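PDB 7KSF: Protease/Reverse transcriptase/ribonuclease H from Eastern chimpanzee simian foamy virus, which combines an aspartic protease with a reverse transcriptase and ribonuclease H, copying the viral RNA into DNA and cutting the RNA strand of RNA-DNA hybrids. Local coordinates for residues D368-K373 / N482-K487; L374-P379 / M434-L439; T378-L383 / I422-E427; P462-V467 / P572-S577. The protein carries 1 engineered substitution. One frame throughout, in Å; residues are numbered along the deposited sequence.

Contact 1 (D368-K373 / N482-K487); sequences DTFKTK and NYVFSK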
loop_
_atom_site.group_PDB
_atom_site.type_symbol
_atom_site.label_atom_id
_atom_site.label_comp_id
_atom_site.label_asym_id
_atom_site.label_seq_id
_atom_site.Cartn_x
_atom_site.Cartn_y
_atom_site.Cartn_z
ATOM N N ASP A 368 -17.044 3.122 -5.253
ATOM C CA ASP A 368 -15.846 3.685 -5.854
ATOM C C ASP A 368 -16.107 4.099 -7.295
ATOM O O ASP A 368 -16.784 3.395 -8.050
ATOM C CB ASP A 368 -14.703 2.672 -5.800
ATOM C CG ASP A 368 -14.480 2.126 -4.410
ATOM O OD1 ASP A 368 -13.327 1.782 -4.082
ATOM O OD2 ASP A 368 -15.462 2.044 -3.645
ATOM N N THR A 369 -15.567 5.253 -7.672
ATOM C CA THR A 369 -15.657 5.755 -9.032
ATOM C C THR A 369 -14.259 5.863 -9.622
ATOM O O THR A 369 -13.295 6.179 -8.914
ATOM C CB THR A 369 -16.356 7.114 -9.082
ATOM O OG1 THR A 369 -15.650 8.050 -8.255
ATOM C CG2 THR A 369 -17.787 6.988 -8.584
ATOM N N PHE A 370 -14.152 5.593 -10.921
ATOM C CA PHE A 370 -12.877 5.668 -11.611
ATOM C C PHE A 370 -13.128 6.014 -13.070
ATOM O O PHE A 370 -14.201 5.735 -13.615
ATOM C CB PHE A 370 -12.094 4.357 -11.495
ATOM C CG PHE A 370 -10.660 4.473 -11.915
ATOM C CD1 PHE A 370 -9.692 4.862 -11.007
ATOM C CD2 PHE A 370 -10.278 4.205 -13.218
ATOM C CE1 PHE A 370 -8.368 4.976 -11.387
ATOM C CE2 PHE A 370 -8.961 4.323 -13.605
ATOM C CZ PHE A 370 -8.001 4.707 -12.688
ATOM N N LYS A 371 -12.124 6.627 -13.694
ATOM C CA LYS A 371 -12.232 7.059 -15.080
ATOM C C LYS A 371 -12.430 5.866 -16.008
ATOM O O LYS A 371 -11.617 4.935 -16.025
ATOM C CB LYS A 371 -10.979 7.837 -15.480
ATOM N N THR A 372 -13.512 5.905 -16.786
ATOM C CA THR A 372 -13.778 4.850 -17.757
ATOM C C THR A 372 -12.776 4.891 -18.905
ATOM O O THR A 372 -12.133 3.884 -19.220
ATOM C CB THR A 372 -15.210 4.980 -18.282
ATOM O OG1 THR A 372 -16.131 4.456 -17.314
ATOM C CG2 THR A 372 -15.381 4.238 -19.602
ATOM N N LYS A 373 -12.613 6.061 -19.519
ATOM C CA LYS A 373 -11.886 6.177 -20.776
ATOM C C LYS A 373 -10.460 5.649 -20.663
ATOM O O LYS A 373 -9.814 5.749 -19.617
ATOM C CB LYS A 373 -11.851 7.637 -21.234
ATOM C CG LYS A 373 -11.175 8.574 -20.244
ATOM C CD LYS A 373 -11.204 10.009 -20.733
ATOM C CE LYS A 373 -10.611 10.949 -19.699
ATOM N NZ LYS A 373 -10.703 12.370 -20.128
ATOM N N ASN A 482 -9.183 1.296 -17.734
ATOM C CA ASN A 482 -7.726 1.291 -17.696
ATOM C C ASN A 482 -7.282 1.720 -16.306
ATOM O O ASN A 482 -7.539 2.859 -15.897
ATOM C CB ASN A 482 -7.158 2.227 -18.767
ATOM C CG ASN A 482 -5.684 2.001 -19.021
ATOM O OD1 ASN A 482 -4.933 1.636 -18.118
ATOM N ND2 ASN A 482 -5.257 2.219 -20.259
ATOM N N TYR A 483 -6.615 0.823 -15.585
ATOM C CA TYR A 483 -6.252 1.043 -14.191
ATOM C C TYR A 483 -4.814 1.539 -14.071
ATOM O O TYR A 483 -3.921 1.060 -14.778
ATOM C CB TYR A 483 -6.426 -0.237 -13.371
ATOM C CG TYR A 483 -5.913 -0.126 -11.951
ATOM C CD1 TYR A 483 -6.443 0.811 -11.074
ATOM C CD2 TYR A 483 -4.903 -0.963 -11.489
ATOM C CE1 TYR A 483 -5.976 0.919 -9.781
ATOM C CE2 TYR A 483 -4.435 -0.862 -10.194
ATOM C CZ TYR A 483 -4.972 0.079 -9.344
ATOM O OH TYR A 483 -4.511 0.184 -8.053
ATOM N N VAL A 484 -4.600 2.486 -13.159
ATOM C CA VAL A 484 -3.289 3.092 -12.938
ATOM C C VAL A 484 -2.517 2.253 -11.929
ATOM O O VAL A 484 -2.996 2.008 -10.816
ATOM C CB VAL A 484 -3.431 4.540 -12.445
ATOM C CG1 VAL A 484 -2.058 5.125 -12.138
ATOM C CG2 VAL A 484 -4.169 5.387 -13.472
ATOM N N PHE A 485 -1.316 1.827 -12.308
ATOM C CA PHE A 485 -0.468 1.039 -11.424
ATOM C C PHE A 485 0.213 1.932 -10.399
ATOM O O PHE A 485 0.784 2.971 -10.750
ATOM C CB PHE A 485 0.591 0.282 -12.225
ATOM C CG PHE A 485 0.114 -1.023 -12.783
ATOM C CD1 PHE A 485 -1.159 -1.490 -12.507
ATOM C CD2 PHE A 485 0.949 -1.794 -13.573
ATOM C CE1 PHE A 485 -1.595 -2.693 -13.019
ATOM C CE2 PHE A 485 0.521 -2.999 -14.086
ATOM C CZ PHE A 485 -0.752 -3.451 -13.809
ATOM N N SER A 486 0.165 1.521 -9.137
ATOM C CA SER A 486 0.894 2.227 -8.098
ATOM C C SER A 486 2.386 1.911 -8.196
ATOM O O SER A 486 2.816 1.020 -8.933
ATOM C CB SER A 486 0.363 1.855 -6.714
ATOM O OG SER A 486 0.624 0.494 -6.418
ATOM N N LYS A 487 3.182 2.659 -7.429
ATOM C CA LYS A 487 4.628 2.468 -7.463
ATOM C C LYS A 487 5.023 1.096 -6.920
ATOM O O LYS A 487 6.066 0.557 -7.307
ATOM C CB LYS A 487 5.321 3.577 -6.672
ATOM C CG LYS A 487 4.913 3.646 -5.212
ATOM C CD LYS A 487 5.811 4.588 -4.429
ATOM C CE LYS A 487 5.506 4.517 -2.943
ATOM N NZ LYS A 487 6.448 5.347 -2.147
#

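Contact 2 (L374-P379 / M434-L439); sequences LLNITP and MVIEAL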
loop_
_atom_site.group_PDB
_atom_site.type_symbol
_atom_site.label_atom_id
_atom_site.label_comp_id
_atom_site.label_asym_id
_atom_site.label_seq_id
_atom_site.Cartn_x
_atom_site.Cartn_y
_atom_site.Cartn_z
ATOM N N LEU A 374 -9.980 5.069 -21.759
ATOM C CA LEU A 374 -8.588 4.673 -21.845
ATOM C C LEU A 374 -7.697 5.908 -21.875
ATOM O O LEU A 374 -8.132 7.019 -22.190
ATOM C CB LEU A 374 -8.344 3.825 -23.089
ATOM C CG LEU A 374 -9.223 2.583 -23.215
ATOM C CD1 LEU A 374 -8.952 1.889 -24.533
ATOM C CD2 LEU A 374 -8.977 1.643 -22.046
ATOM N N LEU A 375 -6.430 5.702 -21.546
ATOM C CA LEU A 375 -5.462 6.781 -21.495
ATOM C C LEU A 375 -4.521 6.689 -22.690
ATOM O O LEU A 375 -4.456 5.674 -23.388
ATOM C CB LEU A 375 -4.680 6.744 -20.177
ATOM C CG LEU A 375 -5.539 6.734 -18.906
ATOM C CD1 LEU A 375 -4.670 6.696 -17.654
ATOM C CD2 LEU A 375 -6.484 7.927 -18.872
ATOM N N ASN A 376 -3.798 7.780 -22.923
ATOM C CA ASN A 376 -2.891 7.848 -24.053
ATOM C C ASN A 376 -1.677 6.950 -23.821
ATOM O O ASN A 376 -1.390 6.513 -22.702
ATOM C CB ASN A 376 -2.461 9.293 -24.300
ATOM C CG ASN A 376 -3.629 10.192 -24.647
ATOM O OD1 ASN A 376 -4.317 10.704 -23.764
ATOM N ND2 ASN A 376 -3.867 10.383 -25.938
ATOM N N ILE A 377 -0.964 6.667 -24.908
ATOM C CA ILE A 377 0.194 5.787 -24.889
ATOM C C ILE A 377 1.384 6.545 -25.454
ATOM O O ILE A 377 1.265 7.235 -26.472
ATOM C CB ILE A 377 -0.060 4.492 -25.689
ATOM C CG1 ILE A 377 -1.271 3.748 -25.122
ATOM C CG2 ILE A 377 1.171 3.603 -25.681
ATOM C CD1 ILE A 377 -1.541 2.430 -25.805
ATOM N N THR A 378 2.528 6.421 -24.789
ATOM C CA THR A 378 3.737 7.052 -25.282
ATOM C C THR A 378 4.170 6.386 -26.593
ATOM O O THR A 378 3.879 5.209 -26.826
ATOM C CB THR A 378 4.852 6.967 -24.238
ATOM O OG1 THR A 378 5.918 7.860 -24.587
ATOM C CG2 THR A 378 5.402 5.556 -24.134
ATOM N N PRO A 379 4.820 7.132 -27.482
ATOM C CA PRO A 379 5.284 6.552 -28.747
ATOM C C PRO A 379 6.224 5.389 -28.507
ATOM O O PRO A 379 7.100 5.455 -27.631
ATOM C CB PRO A 379 6.009 7.724 -29.423
ATOM C CG PRO A 379 5.339 8.935 -28.876
ATOM C CD PRO A 379 4.977 8.597 -27.456
ATOM N N MET A 434 -6.009 10.514 -31.743
ATOM C CA MET A 434 -7.344 10.516 -32.339
ATOM C C MET A 434 -7.996 9.145 -32.230
ATOM O O MET A 434 -9.197 9.041 -31.958
ATOM C CB MET A 434 -7.267 10.959 -33.799
ATOM C CG MET A 434 -6.726 12.357 -34.008
ATOM S SD MET A 434 -6.261 12.634 -35.724
ATOM C CE MET A 434 -5.665 14.317 -35.635
ATOM N N VAL A 435 -7.218 8.082 -32.452
ATOM C CA VAL A 435 -7.737 6.720 -32.335
ATOM C C VAL A 435 -8.348 6.509 -30.957
ATOM O O VAL A 435 -9.399 5.869 -30.818
ATOM C CB VAL A 435 -6.620 5.698 -32.614
ATOM C CG1 VAL A 435 -7.159 4.283 -32.514
ATOM C CG2 VAL A 435 -5.995 5.936 -33.978
ATOM N N ILE A 436 -7.703 7.042 -29.923
ATOM C CA ILE A 436 -8.218 6.899 -28.569
ATOM C C ILE A 436 -9.500 7.705 -28.400
ATOM O O ILE A 436 -10.488 7.215 -27.841
ATOM C CB ILE A 436 -7.146 7.323 -27.551
ATOM C CG1 ILE A 436 -5.833 6.593 -27.846
ATOM C CG2 ILE A 436 -7.615 7.034 -26.134
ATOM C CD1 ILE A 436 -4.670 7.074 -27.022
ATOM N N GLU A 437 -9.508 8.948 -28.892
ATOM C CA GLU A 437 -10.681 9.800 -28.737
ATOM C C GLU A 437 -11.905 9.186 -29.404
ATOM O O GLU A 437 -13.032 9.389 -28.938
ATOM C CB GLU A 437 -10.399 11.189 -29.305
ATOM C CG GLU A 437 -11.528 12.177 -29.094
ATOM C CD GLU A 437 -11.233 13.526 -29.708
ATOM O OE1 GLU A 437 -10.096 13.725 -30.186
ATOM O OE2 GLU A 437 -12.137 14.389 -29.713
ATOM N N ALA A 438 -11.704 8.437 -30.490
ATOM C CA ALA A 438 -12.806 7.685 -31.079
ATOM C C ALA A 438 -13.353 6.660 -30.093
ATOM O O ALA A 438 -14.570 6.469 -29.995
ATOM C CB ALA A 438 -12.344 7.000 -32.365
ATOM N N LEU A 439 -12.467 5.987 -29.355
ATOM C CA LEU A 439 -12.925 5.031 -28.353
ATOM C C LEU A 439 -13.567 5.732 -27.165
ATOM O O LEU A 439 -14.453 5.165 -26.515
ATOM C CB LEU A 439 -11.762 4.156 -27.893
ATOM C CG LEU A 439 -11.116 3.285 -28.975
ATOM C CD1 LEU A 439 -9.812 2.684 -28.475
ATOM C CD2 LEU A 439 -12.070 2.189 -29.425
#

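Contact 3 (T378-L383 / I422-E427); sequences TPPKDL and IEWSEE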
loop_
_atom_site.group_PDB
_atom_site.type_symbol
_atom_site.label_atom_id
_atom_site.label_comp_id
_atom_site.label_asym_id
_atom_site.label_seq_id
_atom_site.Cartn_x
_atom_site.Cartn_y
_atom_site.Cartn_z
ATOM N N THR A 378 2.528 6.421 -24.789
ATOM C CA THR A 378 3.737 7.052 -25.282
ATOM C C THR A 378 4.170 6.386 -26.593
ATOM O O THR A 378 3.879 5.209 -26.826
ATOM C CB THR A 378 4.852 6.967 -24.238
ATOM O OG1 THR A 378 5.918 7.860 -24.587
ATOM C CG2 THR A 378 5.402 5.556 -24.134
ATOM N N PRO A 379 4.820 7.132 -27.482
ATOM C CA PRO A 379 5.284 6.552 -28.747
ATOM C C PRO A 379 6.224 5.389 -28.507
ATOM O O PRO A 379 7.100 5.455 -27.631
ATOM C CB PRO A 379 6.009 7.724 -29.423
ATOM C CG PRO A 379 5.339 8.935 -28.876
ATOM C CD PRO A 379 4.977 8.597 -27.456
ATOM N N PRO A 380 6.072 4.301 -29.258
ATOM C CA PRO A 380 6.967 3.154 -29.078
ATOM C C PRO A 380 8.367 3.461 -29.573
ATOM O O PRO A 380 8.567 4.200 -30.540
ATOM C CB PRO A 380 6.304 2.056 -29.916
ATOM C CG PRO A 380 5.550 2.797 -30.964
ATOM C CD PRO A 380 5.066 4.060 -30.305
ATOM N N LYS A 381 9.351 2.878 -28.891
ATOM C CA LYS A 381 10.747 3.065 -29.253
ATOM C C LYS A 381 11.241 2.051 -30.273
ATOM O O LYS A 381 12.258 2.298 -30.927
ATOM C CB LYS A 381 11.639 2.983 -28.010
ATOM C CG LYS A 381 11.780 1.576 -27.451
ATOM C CD LYS A 381 12.928 1.484 -26.463
ATOM C CE LYS A 381 13.224 0.037 -26.100
ATOM N NZ LYS A 381 13.556 -0.778 -27.300
ATOM N N ASP A 382 10.552 0.923 -30.426
ATOM C CA ASP A 382 11.040 -0.175 -31.240
ATOM C C ASP A 382 9.887 -0.737 -32.063
ATOM O O ASP A 382 8.723 -0.381 -31.870
ATOM C CB ASP A 382 11.679 -1.265 -30.366
ATOM C CG ASP A 382 12.494 -2.261 -31.167
ATOM O OD1 ASP A 382 13.010 -1.885 -32.240
ATOM O OD2 ASP A 382 12.622 -3.420 -30.722
ATOM N N LEU A 383 10.237 -1.620 -33.000
ATOM C CA LEU A 383 9.225 -2.297 -33.802
ATOM C C LEU A 383 8.387 -3.246 -32.956
ATOM O O LEU A 383 7.164 -3.322 -33.129
ATOM C CB LEU A 383 9.894 -3.053 -34.949
ATOM C CG LEU A 383 8.998 -3.915 -35.838
ATOM C CD1 LEU A 383 8.022 -3.048 -36.616
ATOM C CD2 LEU A 383 9.845 -4.756 -36.777
ATOM N N ILE A 422 12.380 2.243 -36.839
ATOM C CA ILE A 422 11.176 2.920 -37.299
ATOM C C ILE A 422 11.241 4.386 -36.894
ATOM O O ILE A 422 11.645 4.714 -35.773
ATOM C CB ILE A 422 9.899 2.245 -36.748
ATOM C CG1 ILE A 422 9.931 2.178 -35.221
ATOM C CG2 ILE A 422 9.751 0.853 -37.333
ATOM C CD1 ILE A 422 8.679 1.585 -34.616
ATOM N N GLU A 423 10.857 5.262 -37.816
ATOM C CA GLU A 423 10.795 6.697 -37.570
ATOM C C GLU A 423 9.351 7.094 -37.304
ATOM O O GLU A 423 8.456 6.763 -38.090
ATOM C CB GLU A 423 11.358 7.478 -38.760
ATOM C CG GLU A 423 11.280 8.989 -38.614
ATOM C CD GLU A 423 11.866 9.720 -39.806
ATOM O OE1 GLU A 423 12.451 9.055 -40.687
ATOM O OE2 GLU A 423 11.738 10.962 -39.866
ATOM N N TRP A 424 9.122 7.804 -36.203
ATOM C CA TRP A 424 7.787 8.170 -35.752
ATOM C C TRP A 424 7.612 9.678 -35.885
ATOM O O TRP A 424 8.395 10.449 -35.319
ATOM C CB TRP A 424 7.563 7.728 -34.307
ATOM C CG TRP A 424 6.194 8.035 -33.778
ATOM C CD1 TRP A 424 5.774 9.198 -33.203
ATOM C CD2 TRP A 424 5.063 7.157 -33.774
ATOM N NE1 TRP A 424 4.452 9.101 -32.846
ATOM C CE2 TRP A 424 3.991 7.857 -33.187
ATOM C CE3 TRP A 424 4.853 5.847 -34.215
ATOM C CZ2 TRP A 424 2.731 7.291 -33.026
ATOM C CZ3 TRP A 424 3.601 5.287 -34.057
ATOM C CH2 TRP A 424 2.556 6.006 -33.467
ATOM N N SER A 425 6.589 10.093 -36.628
ATOM C CA SER A 425 6.298 11.506 -36.817
ATOM C C SER A 425 5.380 12.014 -35.710
ATOM O O SER A 425 4.551 11.273 -35.174
ATOM C CB SER A 425 5.650 11.749 -38.180
ATOM O OG SER A 425 6.469 11.255 -39.227
ATOM N N GLU A 426 5.537 13.299 -35.373
ATOM C CA GLU A 426 4.736 13.891 -34.305
ATOM C C GLU A 426 3.251 13.874 -34.638
ATOM O O GLU A 426 2.414 13.789 -33.732
ATOM C CB GLU A 426 5.199 15.323 -34.029
ATOM C CG GLU A 426 6.641 15.437 -33.568
ATOM C CD GLU A 426 7.048 16.871 -33.280
ATOM O OE1 GLU A 426 6.184 17.767 -33.388
ATOM O OE2 GLU A 426 8.229 17.098 -32.942
ATOM N N GLU A 427 2.904 13.957 -35.925
ATOM C CA GLU A 427 1.500 13.882 -36.308
ATOM C C GLU A 427 0.936 12.490 -36.055
ATOM O O GLU A 427 -0.237 12.352 -35.688
ATOM C CB GLU A 427 1.332 14.279 -37.775
ATOM C CG GLU A 427 1.887 15.654 -38.114
ATOM C CD GLU A 427 1.149 16.784 -37.414
ATOM O OE1 GLU A 427 -0.027 16.589 -37.039
ATOM O OE2 GLU A 427 1.749 17.865 -37.240
#

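Contact 4 (P462-V467 / P572-S577); sequences PSAGYV and PDVYTS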
loop_
_atom_site.group_PDB
_atom_site.type_symbol
_atom_site.label_atom_id
_atom_site.label_comp_id
_atom_site.label_asym_id
_atom_site.label_seq_id
_atom_site.Cartn_x
_atom_site.Cartn_y
_atom_site.Cartn_z
ATOM N N PRO A 462 3.366 -3.580 -18.830
ATOM C CA PRO A 462 4.275 -3.309 -17.699
ATOM C C PRO A 462 3.918 -2.060 -16.915
ATOM O O PRO A 462 4.293 -1.960 -15.738
ATOM C CB PRO A 462 5.644 -3.166 -18.379
ATOM C CG PRO A 462 5.526 -3.956 -19.619
ATOM C CD PRO A 462 4.109 -3.788 -20.083
ATOM N N SER A 463 3.199 -1.109 -17.512
ATOM C CA SER A 463 2.871 0.145 -16.847
ATOM C C SER A 463 1.454 0.192 -16.293
ATOM O O SER A 463 1.223 0.871 -15.285
ATOM C CB SER A 463 3.067 1.319 -17.817
ATOM O OG SER A 463 2.332 1.118 -19.013
ATOM N N ALA A 464 0.507 -0.509 -16.912
ATOM C CA ALA A 464 -0.883 -0.455 -16.479
ATOM C C ALA A 464 -1.626 -1.645 -17.068
ATOM O O ALA A 464 -1.098 -2.390 -17.898
ATOM C CB ALA A 464 -1.547 0.862 -16.890
ATOM N N GLY A 465 -2.870 -1.811 -16.626
ATOM C CA GLY A 465 -3.730 -2.863 -17.117
ATOM C C GLY A 465 -4.800 -2.333 -18.053
ATOM O O GLY A 465 -5.109 -1.145 -18.065
ATOM N N TYR A 466 -5.366 -3.239 -18.848
ATOM C CA TYR A 466 -6.428 -2.911 -19.794
ATOM C C TYR A 466 -7.590 -3.869 -19.572
ATOM O O TYR A 466 -7.424 -5.088 -19.684
ATOM C CB TYR A 466 -5.929 -2.991 -21.239
ATOM C CG TYR A 466 -4.669 -2.189 -21.498
ATOM C CD1 TYR A 466 -4.704 -0.800 -21.549
ATOM C CD2 TYR A 466 -3.449 -2.819 -21.695
ATOM C CE1 TYR A 466 -3.560 -0.062 -21.784
ATOM C CE2 TYR A 466 -2.297 -2.090 -21.931
ATOM C CZ TYR A 466 -2.359 -0.711 -21.974
ATOM O OH TYR A 466 -1.214 0.018 -22.210
ATOM N N VAL A 467 -8.759 -3.314 -19.266
ATOM C CA VAL A 467 -9.943 -4.096 -18.934
ATOM C C VAL A 467 -11.071 -3.688 -19.870
ATOM O O VAL A 467 -11.331 -2.494 -20.051
ATOM C CB VAL A 467 -10.359 -3.906 -17.464
ATOM C CG1 VAL A 467 -11.761 -4.441 -17.226
ATOM C CG2 VAL A 467 -9.357 -4.587 -16.548
ATOM N N PRO A 572 4.162 0.043 -24.819
ATOM C CA PRO A 572 4.866 1.188 -24.228
ATOM C C PRO A 572 4.158 1.730 -22.997
ATOM O O PRO A 572 3.083 1.253 -22.618
ATOM C CB PRO A 572 4.885 2.215 -25.367
ATOM C CG PRO A 572 4.686 1.412 -26.613
ATOM C CD PRO A 572 3.784 0.288 -26.220
ATOM N N ASP A 573 4.758 2.735 -22.368
ATOM C CA ASP A 573 4.205 3.292 -21.144
ATOM C C ASP A 573 2.932 4.074 -21.430
ATOM O O ASP A 573 2.856 4.846 -22.389
ATOM C CB ASP A 573 5.226 4.199 -20.460
ATOM C CG ASP A 573 6.406 3.431 -19.910
ATOM O OD1 ASP A 573 6.209 2.285 -19.451
ATOM O OD2 ASP A 573 7.529 3.974 -19.936
ATOM N N VAL A 574 1.924 3.867 -20.583
ATOM C CA VAL A 574 0.687 4.627 -20.681
ATOM C C VAL A 574 0.959 6.076 -20.303
ATOM O O VAL A 574 1.609 6.361 -19.290
ATOM C CB VAL A 574 -0.393 4.000 -19.785
ATOM C CG1 VAL A 574 -1.705 4.746 -19.922
ATOM C CG2 VAL A 574 -0.574 2.531 -20.135
ATOM N N TYR A 575 0.452 6.996 -21.132
ATOM C CA TYR A 575 0.654 8.453 -20.922
ATOM C C TYR A 575 -0.298 8.974 -19.839
ATOM O O TYR A 575 -1.518 9.051 -20.088
ATOM C CB TYR A 575 0.463 9.215 -22.236
ATOM N N THR A 576 0.256 9.321 -18.672
ATOM C CA THR A 576 -0.535 9.880 -17.542
ATOM C C THR A 576 -0.284 11.392 -17.491
ATOM O O THR A 576 0.897 11.787 -17.490
ATOM C CB THR A 576 -0.171 9.198 -16.218
ATOM O OG1 THR A 576 -1.174 9.530 -15.257
ATOM C CG2 THR A 576 1.191 9.604 -15.700
ATOM N N SER A 577 -1.351 12.198 -17.444
ATOM C CA SER A 577 -1.186 13.651 -17.431
ATOM C C SER A 577 -1.571 14.184 -16.060
ATOM O O SER A 577 -2.735 14.093 -15.657
ATOM C CB SER A 577 -2.032 14.305 -18.524
ATOM O OG SER A 577 -3.402 13.978 -18.379
#

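Contact 1 (D368-K373 / N482-K487)
Phe370, in the loop that runs from strand 345-349 to strand 376-377, points the edge of its ring at the end of strand 477-484, where it meets the backbone of Asn482 and the side chain of Val484. The CB bond already points at the strand, and CG, anti to the backbone N (chi1 -167°), carries the attached ring out to that side. CE2 comes closest, 3.1 Å from the carbonyl O of Asn482, which sits near the ring plane at its edge. A carbonyl oxygen there would be compatible with the C-H rim of an aromatic ring, although no hydrogen bond is formed. CZ of Phe370 also meets CG2 of Val484 at 4.0 Å, the methyl lying in the plane of the ring at its edge and the two side chains crossing at about a right angle. Strand 477-484 is an outermost strand of the mixed five-stranded sheet, order 3-2-1-4-5, of the RNase H-like domain, so the loop runs beside a sheet margin. Tyr483 adds a more distant apolar touch, its CD1 lying 4.5 Å from CZ of Phe370, while its side chain also touches Lys504 of helix 494-513. Further along, Thr372 O stays 4.2 Å from Asn482 N, too far for strand pairing. Instead the loop is tied down by Lys508 of that same helix, whose NZ bonds both the carbonyl O of Phe370 and the hydroxyl of Thr372.

Contact 2 (L374-P379 / M434-L439)
Extended chain at Asn376 passes one turn of helix 426-440 at Ile436, the two CA atoms 7.0 Å apart, with no hydrogen bond between segments 374-379 and 434-439. Ile436 carries most of the contact, its CB bond directed at the extended chain. CG1 is anti to the carbonyl carbon (chi1 -51°), and at the end of that branch CD1 touches CA of Asn376 at 3.5 Å. The same methyl lies 3.6 Å from ND2 of Asn376 and 3.9 Å from the carbonyl O of Leu375. The other branch ends in CG2, 4.0 Å from the carbonyl O of Leu374, so the two branches of isoleucine let it cover both leucine carbonyls and Asn376 at once. One helical turn on, Leu439 offers CD1 to CD1 of Leu374 at 4.1 Å, the two side chains crossing obliquely in a purely apolar touch that suits leucine on both sides. Asn376 thus has a double role: its CA and amide flank receive the methyl of Ile436, and the same ND2 donates a hydrogen bond to OD1 of Asn433, earlier in that helix. Around this joint, Leu374 and Leu439 both rest on Tyr480 of strand 477-484, Val435 turns to Leu406 of helix 403-406, and strand 376-377 pairs antiparallel with strand 574-575, so the extended chain passes between helix 426-440 and that short partner.

Contact 3 (T378-L383 / I422-E427)
Pro379 and Pro380 lie over one face of the Trp424 indole and form one of two close-fitting centres in this contact. CB of Pro379 stands 4.1 Å from the centroid of the five-membered ring and only 13° off its normal, a CH-pi interaction for which proline's compact, rigid ring and tryptophan's electron-rich face are well suited. Farther along the same face, CD of Pro380 approaches CZ3 of the six-membered ring at 4.2 Å. The indole extends to the prolines with CG anti to the backbone N (chi1 -178°). The second centre is Ile422, the residue most covered here, whose CD1 lies 3.4 Å from the carbonyl O of Asp382. Looser is the touch of its CG2 with CD1 of Leu383 at 4.3 Å. On the solvent side, exposed Lys381 directs its CB bond away, and Asp382 turns back to its own segment, where OD1 accepts a weak hydrogen bond from Leu383 N at the approach to helix 383-392. Tyr679 of helix 667-683, in the RNase H region, touches both Pro379 and Trp424. With no hydrogen bond or salt bridge across it, the contact rests on the fit of rigid rings at the prolines and Trp424, and on aliphatic packing around Ile422.

Contact 4 (P462-V467 / P572-S577)
Val574 meets the turn into strand 464-471 with both its backbone and one branch of its side chain, and Ser463 is the first partner. Val574 N donates to Ser463 OG over 3.2 Å with an N-H...O angle of 156°, a fairly straight bond. Ser463 OG lies between its own backbone N and carbonyl carbon (chi1 54°), and a small hydroxyl suits this spot because it serves a backbone N-H without bulk. From Val574 CB, itself 4.0 Å from Ser463 OG, the side chain continues to CG2, which is anti to the carbonyl carbon. This methyl nestles among three residues: it lies 3.4 Å from Ser463 OG, 3.8 Å from Ala464 CB and 3.3 Å from Tyr466 OH. The other methyl, CG1, is turned to the neighbouring strand 376-377, with which strand 574-575 forms a small two-stranded antiparallel sheet beside the larger RNase H-like sheet that holds strand 464-471. The side chains of Tyr466 and Val574 run antiparallel alongside each other, the methyl meeting the phenol obliquely near its hydroxyl end. Asp573 adds OD1, 3.7 Å from Ser463 CB. Ser461 OG, outside the two segments, makes weak hydrogen bonds with Ser463 OG and Tyr466 OH alike.

Contacts 1 to 3 take their first segments from consecutive chain, 368-383, as it passes the RNase H-like sheet and the helices beside it; contact 4 lies alongside. Contacts 1 and 4, with centres 10 Å apart, use the neighbouring strands 477-484 and 464-471. Contact 1 touches contact 2 where Asn482 CB lies 3.8 Å from Leu374 CD2. Contacts 2 and 3 share Thr378 and Pro379 and both use helix 426-440. Contact 4, about 11 Å from contact 2 between centres, joins it through the pairing of strands 376-377 and 574-575 and, beside it, a probable hydrogen bond from Thr378 N to Asp573 O of 2.9 Å. The calcium site at Gly596 and Glu642 involves no residue of these contacts.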